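Local coordinates for protein transcription regulator (PDB 3CLK) that probably controls transcription as a dimer, its two-lobed periplasmic-binding-protein-like region resembling the effector-sensing part of LacI-family regulators, at residues H252-V255 with R261-S264; T60-P65 with S87-C92; I69-I74 with Q82-S87; Q24-G29 with C92-G97. All blocks are in the same frame, centred on the assembly; numbering follows the deposited sequence.

From the N terminus, segment 24-29 opens contact 4, segment 60-65 opens contact 2 and segment 69-74 opens contact 3. They close in reverse order: 82-87 ends contact 3, 87-92 ends contact 2 and 92-97 ends contact 4, successive segments overlapping at S87 and C92. Contact 3 thus lies within contact 2, and contact 2 within contact 4, with no crossing. Contacts 2 and 3 set helices 53-63 and 78-86 against one face of the parallel sheet, while contact 4 brings helix 22-34 to the other. Contact 1, a short local loop, follows much later; it joins helix 240-256 to the approach of edge strand 265-267, and I262 touches C92.

Contact 1 of 4, residues H252-V255 with R261-S264; sequences HQSV and RIVS
S254, near the C-terminal end of helix 240-256, brings its CA to 5.4 Å from the CA of R261, where the chain has turned back as an extended loop leading into strand 265-267. The approach is side chain against backbone. The CB of S254 points at the loop and lies 3.6 Å from the N of R261 and 3.7 Å from the O of the same residue, so a methylene sits against the main chain of R261. A second touch comes from I262, whose CB bond does not aim at the helix but whose CG1 comes within 3.9 Å of S254 CB. I262 also packs on Q250 and I251, one turn earlier on the helix, and so follows the helix flank. The hydroxyl of S254 does not serve the loop: with chi1 at 73° its OG sits between the backbone N and the carbonyl carbon, and it bonds back to the O of I251. N260 closes the turn instead, pairing with S254 through the backbone and giving its ND2 to S254 O. The CB bond of R261 points away from the helix, and its NH2 makes a long, weak ion pair with D88. P90, just before strand 91-94, packs against the hydroxyl end of S254. The chemistry is therefore divided: polar bonds to I251 and N260 satisfy the buried serine, while its CB is the apolar surface against which the returning chain lies before it joins the N-terminal lobe's sheet.

Contact 2 of 4, residues T60-P65 with S87-C92; sequences TAIERP and SDVPYC
S87 OG, which donates a hydrogen bond to the backbone O of L84 one turn back in helix 78-86, also lies 3.4 Å from I62 CD1 of helix 53-63. Both OG and CB of the serine lie against the isoleucine: I62 CD1 is only 3.4 Å from S87 CB, closer than carbons usually pack. I62 touches with both branches. Its ethyl arm, extended at chi2 173°, reaches S87 with its end, while CG2 lies 3.9 Å from S87 CB and, more loosely, 4.4 Å from V89 CG2. I62 and V89 both rest on I69 of strand 68-72. Between S87 and V89 the chain leaves helix 78-86 at D88, whose positive phi (61°) turns it toward strand 91-94. An alanine in place of I62 would remove both branches and is likely to open a gap beside S87 and V89, weakening the link between the two helix ends. Farther along, R64 NH2 bonds to the E63 O of the second subunit, placing this corner near the dimer interface. No hydrogen bond spans the contact, so the end of helix 53-63 is joined to the 87-89 turn by van der Waals packing, the serine hydroxyl being satisfied by L84 O.

Contact 3 of 4, residues I69-I74 with Q82-S87; sequences ILLLSI and QLLQSS
L84 faces I69 and L71 across a beta-alpha-beta unit of the Rossmann-like N-terminal lobe, in which strand 68-72 runs through helix 78-86 into the neighbouring parallel strand 91-94. The packed side is wholly apolar and rests on one leucine. Its CG stands anti to the backbone N (chi1 172°), and its two methyls divide between the strand residues. L84 CD1 passes alongside I69 and lies 3.7 Å from I69 CD1, the two side chains running in opposite directions. L84 CD2 meets L71 tip to tip, 3.8 Å from L71 CD1 and 3.9 Å from L71 CD2. Because I69 and L71 are two apart on the strand, both point to this helix, while L70 and L72 between and beyond them face helix 22-34. Y91 and L76 add to the cover of L84. The outer side of the helix differs sharply: Q82, Q85 and S86 are exposed and do not touch the strand. There the hydroxyl of S86 folds back on the preceding turn: S86 OG donates to the O of Q82 at 2.9 Å, with a C=O...OG angle of 149° and a tilt of 31° from the carbonyl plane.

Contact 4 of 4, residues Q24-G29 with C92-G97; sequences QQILDG and CFLSMG
I26 of helix 22-34 packs on L94 and S95, where strand 91-94 gives way to a turn. The CA atoms of I26 and L94 are 8.2 Å apart, and their side chains slide past each other in opposite directions. With chi1 of I26 at -56°, its CG2 trails opposite the backbone N and reaches L94 CD1 at 3.5 Å, a tight distance for two carbons. The ethyl arm takes the next residue: I26 CD1 lies 3.8 Å from S95 CB, so it is the carbon of the serine that is used here. L72 of the adjacent strand and F240 of helix 240-256 also touch I26, and S95 likewise meets F240, giving a cluster on one face of the sheet.

Backbone bonds run along the helix and between neighbouring strands, none from helix to strand. D28 N donates to Q24 O at 2.8 Å along the helix, and L94 pairs with L71 of strand 68-72. S95 then breaks the strand with a positive phi (66°).

Aromatic interactions belong to the other face, where F93 makes a cation-pi contact with R102 and an edge-to-face stack with F98. On the outer side of the helix, Q24 and D28 pack on V18 and Y45 of the second subunit.

With no hydrogen bond across it, the contact holds helix to sheet by close-packed carbons, those of I26 and L94 buried and S95 at the margin. It does so at the C-terminal end of a parallel strand, the side that in periplasmic-binding-protein-like folds borders the cleft between the lobes, so this packing probably lies near that cleft.

Contact 1 of 4, residues H252-V255 with R261-S264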
loop_
_atom_site.group_PDB
_atom_site.type_symbol
_atom_site.label_atom_id
_atom_site.label_comp_id
_atom_site.label_asym_id
_atom_site.label_seq_id
_atom_site.Cartn_x
_atom_site.Cartn_y
_atom_site.Cartn_z
ATOM N N HIS B 252 -15.611 -2.004 22.162
ATOM C CA HIS B 252 -16.611 -1.133 22.765
ATOM C C HIS B 252 -17.611 -1.968 23.564
ATOM O O HIS B 252 -17.998 -1.607 24.671
ATOM C CB HIS B 252 -17.357 -0.359 21.677
ATOM C CG HIS B 252 -18.496 0.467 22.193
ATOM N ND1 HIS B 252 -19.619 0.735 21.440
ATOM C CD2 HIS B 252 -18.679 1.096 23.377
ATOM C CE1 HIS B 252 -20.445 1.495 22.137
ATOM N NE2 HIS B 252 -19.898 1.728 23.317
ATOM N N GLN B 253 -18.023 -3.088 22.984
ATOM C CA GLN B 253 -18.981 -3.984 23.614
ATOM C C GLN B 253 -18.405 -4.681 24.845
ATOM O O GLN B 253 -19.148 -5.045 25.760
ATOM C CB GLN B 253 -19.449 -5.025 22.598
ATOM C CG GLN B 253 -20.536 -5.961 23.086
ATOM C CD GLN B 253 -21.770 -5.222 23.581
ATOM O OE1 GLN B 253 -22.230 -4.263 22.954
ATOM N NE2 GLN B 253 -22.319 -5.674 24.705
ATOM N N SER B 254 -17.085 -4.861 24.867
ATOM C CA SER B 254 -16.428 -5.521 25.992
ATOM C C SER B 254 -16.355 -4.602 27.208
ATOM O O SER B 254 -16.277 -5.075 28.340
ATOM C CB SER B 254 -15.014 -5.972 25.608
ATOM O OG SER B 254 -14.138 -4.865 25.499
ATOM N N VAL B 255 -16.369 -3.292 26.977
ATOM C CA VAL B 255 -16.326 -2.345 28.086
ATOM C C VAL B 255 -17.754 -2.083 28.555
ATOM O O VAL B 255 -17.999 -1.849 29.738
ATOM C CB VAL B 255 -15.679 -0.999 27.680
ATOM C CG1 VAL B 255 -14.340 -1.248 27.020
ATOM C CG2 VAL B 255 -16.604 -0.222 26.763
ATOM N N ARG B 261 -13.648 -8.416 27.860
ATOM C CA ARG B 261 -13.122 -9.589 27.172
ATOM C C ARG B 261 -13.957 -9.880 25.928
ATOM O O ARG B 261 -15.168 -9.650 25.919
ATOM C CB ARG B 261 -13.153 -10.812 28.087
ATOM C CG ARG B 261 -12.216 -10.741 29.275
ATOM C CD ARG B 261 -12.229 -12.059 30.040
ATOM N NE ARG B 261 -11.289 -12.060 31.156
ATOM C CZ ARG B 261 -11.027 -13.121 31.914
ATOM N NH1 ARG B 261 -11.636 -14.276 31.679
ATOM N NH2 ARG B 261 -10.152 -13.026 32.908
ATOM N N ILE B 262 -13.306 -10.396 24.888
ATOM C CA ILE B 262 -13.985 -10.724 23.637
ATOM C C ILE B 262 -13.774 -12.209 23.324
ATOM O O ILE B 262 -12.650 -12.701 23.369
ATOM C CB ILE B 262 -13.429 -9.864 22.481
ATOM C CG1 ILE B 262 -13.521 -8.381 22.859
ATOM C CG2 ILE B 262 -14.213 -10.132 21.205
ATOM C CD1 ILE B 262 -12.996 -7.429 21.798
ATOM N N VAL B 263 -14.851 -12.924 23.008
ATOM C CA VAL B 263 -14.735 -14.348 22.718
ATOM C C VAL B 263 -15.395 -14.791 21.416
ATOM O O VAL B 263 -15.368 -15.974 21.081
ATOM C CB VAL B 263 -15.343 -15.202 23.860
ATOM C CG1 VAL B 263 -14.682 -14.851 25.186
ATOM C CG2 VAL B 263 -16.847 -14.977 23.936
ATOM N N SER B 264 -15.977 -13.854 20.677
ATOM C CA SER B 264 -16.643 -14.211 19.431
ATOM C C SER B 264 -15.711 -14.394 18.233
ATOM O O SER B 264 -14.665 -13.750 18.131
ATOM C CB SER B 264 -17.702 -13.162 19.083
ATOM O OG SER B 264 -17.111 -11.893 18.880
#

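Contact 2 of 4, residues T60-P65 with S87-C92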
loop_
_atom_site.group_PDB
_atom_site.type_symbol
_atom_site.label_atom_id
_atom_site.label_comp_id
_atom_site.label_asym_id
_atom_site.label_seq_id
_atom_site.Cartn_x
_atom_site.Cartn_y
_atom_site.Cartn_z
ATOM N N THR B 60 4.742 -3.002 23.964
ATOM C CA THR B 60 4.653 -1.587 23.630
ATOM C C THR B 60 3.206 -1.115 23.708
ATOM O O THR B 60 2.941 0.037 24.045
ATOM C CB THR B 60 5.183 -1.296 22.211
ATOM O OG1 THR B 60 6.566 -1.659 22.127
ATOM C CG2 THR B 60 5.030 0.187 21.885
ATOM N N ALA B 61 2.272 -2.012 23.399
ATOM C CA ALA B 61 0.849 -1.677 23.429
ATOM C C ALA B 61 0.263 -1.789 24.835
ATOM O O ALA B 61 -0.552 -0.960 25.250
ATOM C CB ALA B 61 0.082 -2.585 22.474
ATOM N N ILE B 62 0.682 -2.818 25.559
ATOM C CA ILE B 62 0.200 -3.060 26.913
ATOM C C ILE B 62 0.884 -2.163 27.941
ATOM O O ILE B 62 0.231 -1.638 28.841
ATOM C CB ILE B 62 0.423 -4.530 27.308
ATOM C CG1 ILE B 62 -0.268 -5.442 26.293
ATOM C CG2 ILE B 62 -0.109 -4.781 28.712
ATOM C CD1 ILE B 62 0.022 -6.912 26.488
ATOM N N GLU B 63 2.197 -1.997 27.805
ATOM C CA GLU B 63 2.961 -1.160 28.727
ATOM C C GLU B 63 2.177 0.121 28.991
ATOM O O GLU B 63 1.981 0.517 30.139
ATOM C CB GLU B 63 4.332 -0.811 28.132
ATOM C CG GLU B 63 5.515 -1.108 29.052
ATOM C CD GLU B 63 6.195 -2.432 28.738
ATOM O OE1 GLU B 63 6.950 -2.494 27.742
ATOM O OE2 GLU B 63 5.971 -3.411 29.482
ATOM N N ARG B 64 1.722 0.760 27.917
ATOM C CA ARG B 64 0.954 1.990 28.033
ATOM C C ARG B 64 -0.531 1.636 28.072
ATOM O O ARG B 64 -0.992 0.748 27.355
ATOM C CB ARG B 64 1.235 2.910 26.843
ATOM C CG ARG B 64 0.828 4.362 27.071
ATOM C CD ARG B 64 1.808 5.074 27.999
ATOM N NE ARG B 64 1.367 6.426 28.335
ATOM C CZ ARG B 64 0.804 6.762 29.492
ATOM N NH1 ARG B 64 0.613 5.848 30.432
ATOM N NH2 ARG B 64 0.425 8.015 29.705
ATOM N N PRO B 65 -1.301 2.331 28.915
ATOM C CA PRO B 65 -2.739 2.081 29.045
ATOM C C PRO B 65 -3.527 2.142 27.735
ATOM O O PRO B 65 -3.595 3.186 27.089
ATOM C CB PRO B 65 -3.185 3.161 30.029
ATOM C CG PRO B 65 -1.967 3.356 30.883
ATOM C CD PRO B 65 -0.863 3.373 29.858
ATOM N N SER B 87 -2.394 -10.448 29.864
ATOM C CA SER B 87 -2.446 -9.022 30.173
ATOM C C SER B 87 -3.852 -8.539 30.535
ATOM O O SER B 87 -4.022 -7.418 31.010
ATOM C CB SER B 87 -1.921 -8.204 28.993
ATOM O OG SER B 87 -2.795 -8.301 27.881
ATOM N N ASP B 88 -4.854 -9.383 30.318
ATOM C CA ASP B 88 -6.236 -9.014 30.611
ATOM C C ASP B 88 -6.713 -7.810 29.815
ATOM O O ASP B 88 -7.544 -7.035 30.287
ATOM C CB ASP B 88 -6.428 -8.723 32.101
ATOM C CG ASP B 88 -6.701 -9.975 32.904
ATOM O OD1 ASP B 88 -7.447 -10.853 32.408
ATOM O OD2 ASP B 88 -6.184 -10.072 34.036
ATOM N N VAL B 89 -6.173 -7.644 28.615
ATOM C CA VAL B 89 -6.567 -6.545 27.748
ATOM C C VAL B 89 -7.479 -7.112 26.662
ATOM O O VAL B 89 -7.125 -8.082 25.996
ATOM C CB VAL B 89 -5.346 -5.892 27.064
ATOM C CG1 VAL B 89 -5.809 -4.796 26.115
ATOM C CG2 VAL B 89 -4.399 -5.313 28.113
ATOM N N PRO B 90 -8.675 -6.529 26.486
ATOM C CA PRO B 90 -9.598 -7.015 25.458
ATOM C C PRO B 90 -8.869 -7.044 24.114
ATOM O O PRO B 90 -8.192 -6.083 23.752
ATOM C CB PRO B 90 -10.714 -5.972 25.481
ATOM C CG PRO B 90 -10.726 -5.523 26.907
ATOM C CD PRO B 90 -9.254 -5.388 27.215
ATOM N N TYR B 91 -8.991 -8.137 23.374
ATOM C CA TYR B 91 -8.316 -8.212 22.085
ATOM C C TYR B 91 -9.121 -9.021 21.078
ATOM O O TYR B 91 -9.978 -9.824 21.451
ATOM C CB TYR B 91 -6.919 -8.828 22.256
ATOM C CG TYR B 91 -6.941 -10.318 22.503
ATOM C CD1 TYR B 91 -6.923 -11.218 21.438
ATOM C CD2 TYR B 91 -7.040 -10.831 23.798
ATOM C CE1 TYR B 91 -7.009 -12.592 21.650
ATOM C CE2 TYR B 91 -7.131 -12.211 24.024
ATOM C CZ TYR B 91 -7.113 -13.080 22.941
ATOM O OH TYR B 91 -7.204 -14.440 23.141
ATOM N N CYS B 92 -8.832 -8.798 19.798
ATOM C CA CYS B 92 -9.506 -9.496 18.713
ATOM C C CYS B 92 -8.607 -9.462 17.482
ATOM O O CYS B 92 -7.988 -8.438 17.185
ATOM C CB CYS B 92 -10.843 -8.821 18.395
ATOM S SG CYS B 92 -11.909 -9.734 17.232
#

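Contact 3 of 4, residues I69-I74 with Q82-S87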
loop_
_atom_site.group_PDB
_atom_site.type_symbol
_atom_site.label_atom_id
_atom_site.label_comp_id
_atom_site.label_asym_id
_atom_site.label_seq_id
_atom_site.Cartn_x
_atom_site.Cartn_y
_atom_site.Cartn_z
ATOM N N ILE B 69 -6.982 -4.140 22.046
ATOM C CA ILE B 69 -5.974 -4.418 21.030
ATOM C C ILE B 69 -6.555 -5.195 19.857
ATOM O O ILE B 69 -7.223 -6.210 20.044
ATOM C CB ILE B 69 -4.800 -5.234 21.614
ATOM C CG1 ILE B 69 -4.157 -4.462 22.772
ATOM C CG2 ILE B 69 -3.756 -5.504 20.531
ATOM C CD1 ILE B 69 -3.011 -5.197 23.427
ATOM N N LEU B 70 -6.304 -4.701 18.648
ATOM C CA LEU B 70 -6.767 -5.357 17.433
ATOM C C LEU B 70 -5.525 -5.836 16.683
ATOM O O LEU B 70 -4.604 -5.052 16.435
ATOM C CB LEU B 70 -7.556 -4.368 16.571
ATOM C CG LEU B 70 -8.814 -3.783 17.223
ATOM C CD1 LEU B 70 -9.430 -2.726 16.308
ATOM C CD2 LEU B 70 -9.806 -4.903 17.490
ATOM N N LEU B 71 -5.487 -7.117 16.337
ATOM C CA LEU B 71 -4.327 -7.650 15.630
ATOM C C LEU B 71 -4.675 -7.956 14.180
ATOM O O LEU B 71 -5.413 -8.895 13.888
ATOM C CB LEU B 71 -3.792 -8.904 16.339
ATOM C CG LEU B 71 -3.353 -8.662 17.792
ATOM C CD1 LEU B 71 -4.548 -8.856 18.720
ATOM C CD2 LEU B 71 -2.236 -9.611 18.165
ATOM N N LEU B 72 -4.135 -7.136 13.284
ATOM C CA LEU B 72 -4.373 -7.265 11.856
ATOM C C LEU B 72 -3.545 -8.357 11.210
ATOM O O LEU B 72 -2.393 -8.142 10.826
ATOM C CB LEU B 72 -4.089 -5.935 11.152
ATOM C CG LEU B 72 -4.838 -4.695 11.654
ATOM C CD1 LEU B 72 -4.803 -3.608 10.581
ATOM C CD2 LEU B 72 -6.273 -5.054 11.974
ATOM N N SER B 73 -4.144 -9.533 11.100
ATOM C CA SER B 73 -3.493 -10.675 10.482
ATOM C C SER B 73 -2.078 -10.909 11.001
ATOM O O SER B 73 -1.120 -10.928 10.225
ATOM C CB SER B 73 -3.462 -10.485 8.965
ATOM O OG SER B 73 -3.150 -11.701 8.314
ATOM N N ILE B 74 -1.949 -11.074 12.314
ATOM C CA ILE B 74 -0.647 -11.330 12.928
ATOM C C ILE B 74 -0.652 -12.740 13.513
ATOM O O ILE B 74 -1.548 -13.100 14.280
ATOM C CB ILE B 74 -0.324 -10.317 14.065
ATOM C CG1 ILE B 74 0.484 -9.138 13.516
ATOM C CG2 ILE B 74 0.476 -11.000 15.175
ATOM C CD1 ILE B 74 -0.294 -8.213 12.632
ATOM N N GLN B 82 0.018 -16.325 24.825
ATOM C CA GLN B 82 -0.327 -16.470 26.240
ATOM C C GLN B 82 -0.004 -15.140 26.914
ATOM O O GLN B 82 -0.643 -14.745 27.885
ATOM C CB GLN B 82 0.478 -17.596 26.902
ATOM C CG GLN B 82 1.983 -17.450 26.768
ATOM C CD GLN B 82 2.746 -18.019 27.952
ATOM O OE1 GLN B 82 2.566 -19.179 28.330
ATOM N NE2 GLN B 82 3.610 -17.200 28.543
ATOM N N LEU B 83 0.995 -14.451 26.377
ATOM C CA LEU B 83 1.399 -13.164 26.912
ATOM C C LEU B 83 0.252 -12.156 26.781
ATOM O O LEU B 83 -0.133 -11.512 27.755
ATOM C CB LEU B 83 2.642 -12.667 26.173
ATOM C CG LEU B 83 3.261 -11.331 26.583
ATOM C CD1 LEU B 83 2.525 -10.184 25.918
ATOM C CD2 LEU B 83 3.239 -11.203 28.103
ATOM N N LEU B 84 -0.290 -12.025 25.576
ATOM C CA LEU B 84 -1.395 -11.104 25.339
ATOM C C LEU B 84 -2.624 -11.543 26.128
ATOM O O LEU B 84 -3.375 -10.715 26.633
ATOM C CB LEU B 84 -1.741 -11.054 23.843
ATOM C CG LEU B 84 -3.006 -10.292 23.426
ATOM C CD1 LEU B 84 -2.920 -8.835 23.854
ATOM C CD2 LEU B 84 -3.179 -10.396 21.916
ATOM N N GLN B 85 -2.823 -12.850 26.233
ATOM C CA GLN B 85 -3.971 -13.374 26.954
ATOM C C GLN B 85 -3.874 -13.167 28.463
ATOM O O GLN B 85 -4.892 -13.130 29.151
ATOM C CB GLN B 85 -4.158 -14.859 26.639
ATOM C CG GLN B 85 -4.560 -15.134 25.195
ATOM C CD GLN B 85 -5.189 -16.502 25.012
ATOM O OE1 GLN B 85 -5.526 -16.903 23.896
ATOM N NE2 GLN B 85 -5.361 -17.223 26.111
ATOM N N SER B 86 -2.655 -13.017 28.973
ATOM C CA SER B 86 -2.450 -12.818 30.405
ATOM C C SER B 86 -2.533 -11.356 30.824
ATOM O O SER B 86 -2.721 -11.056 32.004
ATOM C CB SER B 86 -1.091 -13.377 30.828
ATOM O OG SER B 86 -1.071 -14.785 30.711
ATOM N N SER B 87 -2.394 -10.448 29.864
ATOM C CA SER B 87 -2.446 -9.022 30.173
ATOM C C SER B 87 -3.852 -8.539 30.535
ATOM O O SER B 87 -4.022 -7.418 31.010
ATOM C CB SER B 87 -1.921 -8.204 28.993
ATOM O OG SER B 87 -2.795 -8.301 27.881
#

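Contact 4 of 4, residues Q24-G29 with C92-G97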
loop_
_atom_site.group_PDB
_atom_site.type_symbol
_atom_site.label_atom_id
_atom_site.label_comp_id
_atom_site.label_asym_id
_atom_site.label_seq_id
_atom_site.Cartn_x
_atom_site.Cartn_y
_atom_site.Cartn_z
ATOM N N GLN B 24 -4.344 -0.885 5.508
ATOM C CA GLN B 24 -4.881 0.476 5.468
ATOM C C GLN B 24 -6.402 0.445 5.413
ATOM O O GLN B 24 -7.068 1.252 6.063
ATOM C CB GLN B 24 -4.371 1.247 4.244
ATOM C CG GLN B 24 -5.146 2.544 4.015
ATOM C CD GLN B 24 -4.841 3.202 2.687
ATOM O OE1 GLN B 24 -3.728 3.683 2.457
ATOM N NE2 GLN B 24 -5.832 3.227 1.799
ATOM N N GLN B 25 -6.940 -0.478 4.620
ATOM C CA GLN B 25 -8.382 -0.619 4.479
ATOM C C GLN B 25 -9.010 -0.988 5.818
ATOM O O GLN B 25 -10.082 -0.499 6.162
ATOM C CB GLN B 25 -8.715 -1.689 3.434
ATOM C CG GLN B 25 -8.347 -1.280 2.015
ATOM C CD GLN B 25 -8.912 0.083 1.648
ATOM O OE1 GLN B 25 -10.127 0.282 1.639
ATOM N NE2 GLN B 25 -8.027 1.031 1.350
ATOM N N ILE B 26 -8.342 -1.852 6.574
ATOM C CA ILE B 26 -8.856 -2.237 7.881
ATOM C C ILE B 26 -8.702 -1.048 8.827
ATOM O O ILE B 26 -9.616 -0.723 9.584
ATOM C CB ILE B 26 -8.090 -3.437 8.474
ATOM C CG1 ILE B 26 -8.130 -4.617 7.502
ATOM C CG2 ILE B 26 -8.711 -3.831 9.811
ATOM C CD1 ILE B 26 -7.389 -5.840 7.992
ATOM N N LEU B 27 -7.544 -0.396 8.767
ATOM C CA LEU B 27 -7.261 0.754 9.623
ATOM C C LEU B 27 -8.241 1.902 9.396
ATOM O O LEU B 27 -8.613 2.595 10.341
ATOM C CB LEU B 27 -5.823 1.246 9.401
ATOM C CG LEU B 27 -4.686 0.330 9.880
ATOM C CD1 LEU B 27 -3.345 0.891 9.427
ATOM C CD2 LEU B 27 -4.723 0.198 11.393
ATOM N N ASP B 28 -8.661 2.111 8.152
ATOM C CA ASP B 28 -9.614 3.179 7.875
ATOM C C ASP B 28 -10.919 2.865 8.591
ATOM O O ASP B 28 -11.543 3.752 9.173
ATOM C CB ASP B 28 -9.874 3.325 6.373
ATOM C CG ASP B 28 -8.683 3.890 5.623
ATOM O OD1 ASP B 28 -7.962 4.741 6.186
ATOM O OD2 ASP B 28 -8.475 3.492 4.459
ATOM N N GLY B 29 -11.321 1.598 8.550
ATOM C CA GLY B 29 -12.549 1.188 9.205
ATOM C C GLY B 29 -12.447 1.344 10.712
ATOM O O GLY B 29 -13.402 1.765 11.366
ATOM N N CYS B 92 -8.832 -8.798 19.798
ATOM C CA CYS B 92 -9.506 -9.496 18.713
ATOM C C CYS B 92 -8.607 -9.462 17.482
ATOM O O CYS B 92 -7.988 -8.438 17.185
ATOM C CB CYS B 92 -10.843 -8.821 18.395
ATOM S SG CYS B 92 -11.909 -9.734 17.232
ATOM N N PHE B 93 -8.522 -10.592 16.786
ATOM C CA PHE B 93 -7.718 -10.683 15.571
ATOM C C PHE B 93 -8.579 -10.301 14.366
ATOM O O PHE B 93 -9.764 -10.638 14.314
ATOM C CB PHE B 93 -7.187 -12.109 15.378
ATOM C CG PHE B 93 -6.059 -12.473 16.307
ATOM C CD1 PHE B 93 -6.306 -12.784 17.642
ATOM C CD2 PHE B 93 -4.746 -12.508 15.843
ATOM C CE1 PHE B 93 -5.254 -13.127 18.502
ATOM C CE2 PHE B 93 -3.690 -12.847 16.690
ATOM C CZ PHE B 93 -3.941 -13.156 18.021
ATOM N N LEU B 94 -7.982 -9.596 13.411
ATOM C CA LEU B 94 -8.689 -9.185 12.202
ATOM C C LEU B 94 -8.016 -9.758 10.949
ATOM O O LEU B 94 -6.783 -9.837 10.872
ATOM C CB LEU B 94 -8.735 -7.653 12.084
ATOM C CG LEU B 94 -9.380 -6.849 13.217
ATOM C CD1 LEU B 94 -9.372 -5.362 12.878
ATOM C CD2 LEU B 94 -10.803 -7.334 13.438
ATOM N N SER B 95 -8.843 -10.159 9.984
ATOM C CA SER B 95 -8.391 -10.706 8.706
ATOM C C SER B 95 -7.663 -12.047 8.796
ATOM O O SER B 95 -6.906 -12.407 7.890
ATOM C CB SER B 95 -7.498 -9.681 8.006
ATOM O OG SER B 95 -7.599 -9.818 6.603
HETATM N N MSE B 96 -7.898 -12.783 9.878
HETATM C CA MSE B 96 -7.267 -14.085 10.066
HETATM C C MSE B 96 -8.123 -14.980 10.959
HETATM O O MSE B 96 -8.617 -14.544 11.994
HETATM C CB MSE B 96 -5.874 -13.906 10.687
HETATM C CG MSE B 96 -5.095 -15.198 10.896
HETATM SE SE MSE B 96 -3.368 -14.877 11.745
HETATM C CE MSE B 96 -2.329 -14.527 10.149
ATOM N N GLY B 97 -8.297 -16.231 10.548
ATOM C CA GLY B 97 -9.080 -17.174 11.329
ATOM C C GLY B 97 -8.170 -18.135 12.071
ATOM O O GLY B 97 -6.969 -18.189 11.808
#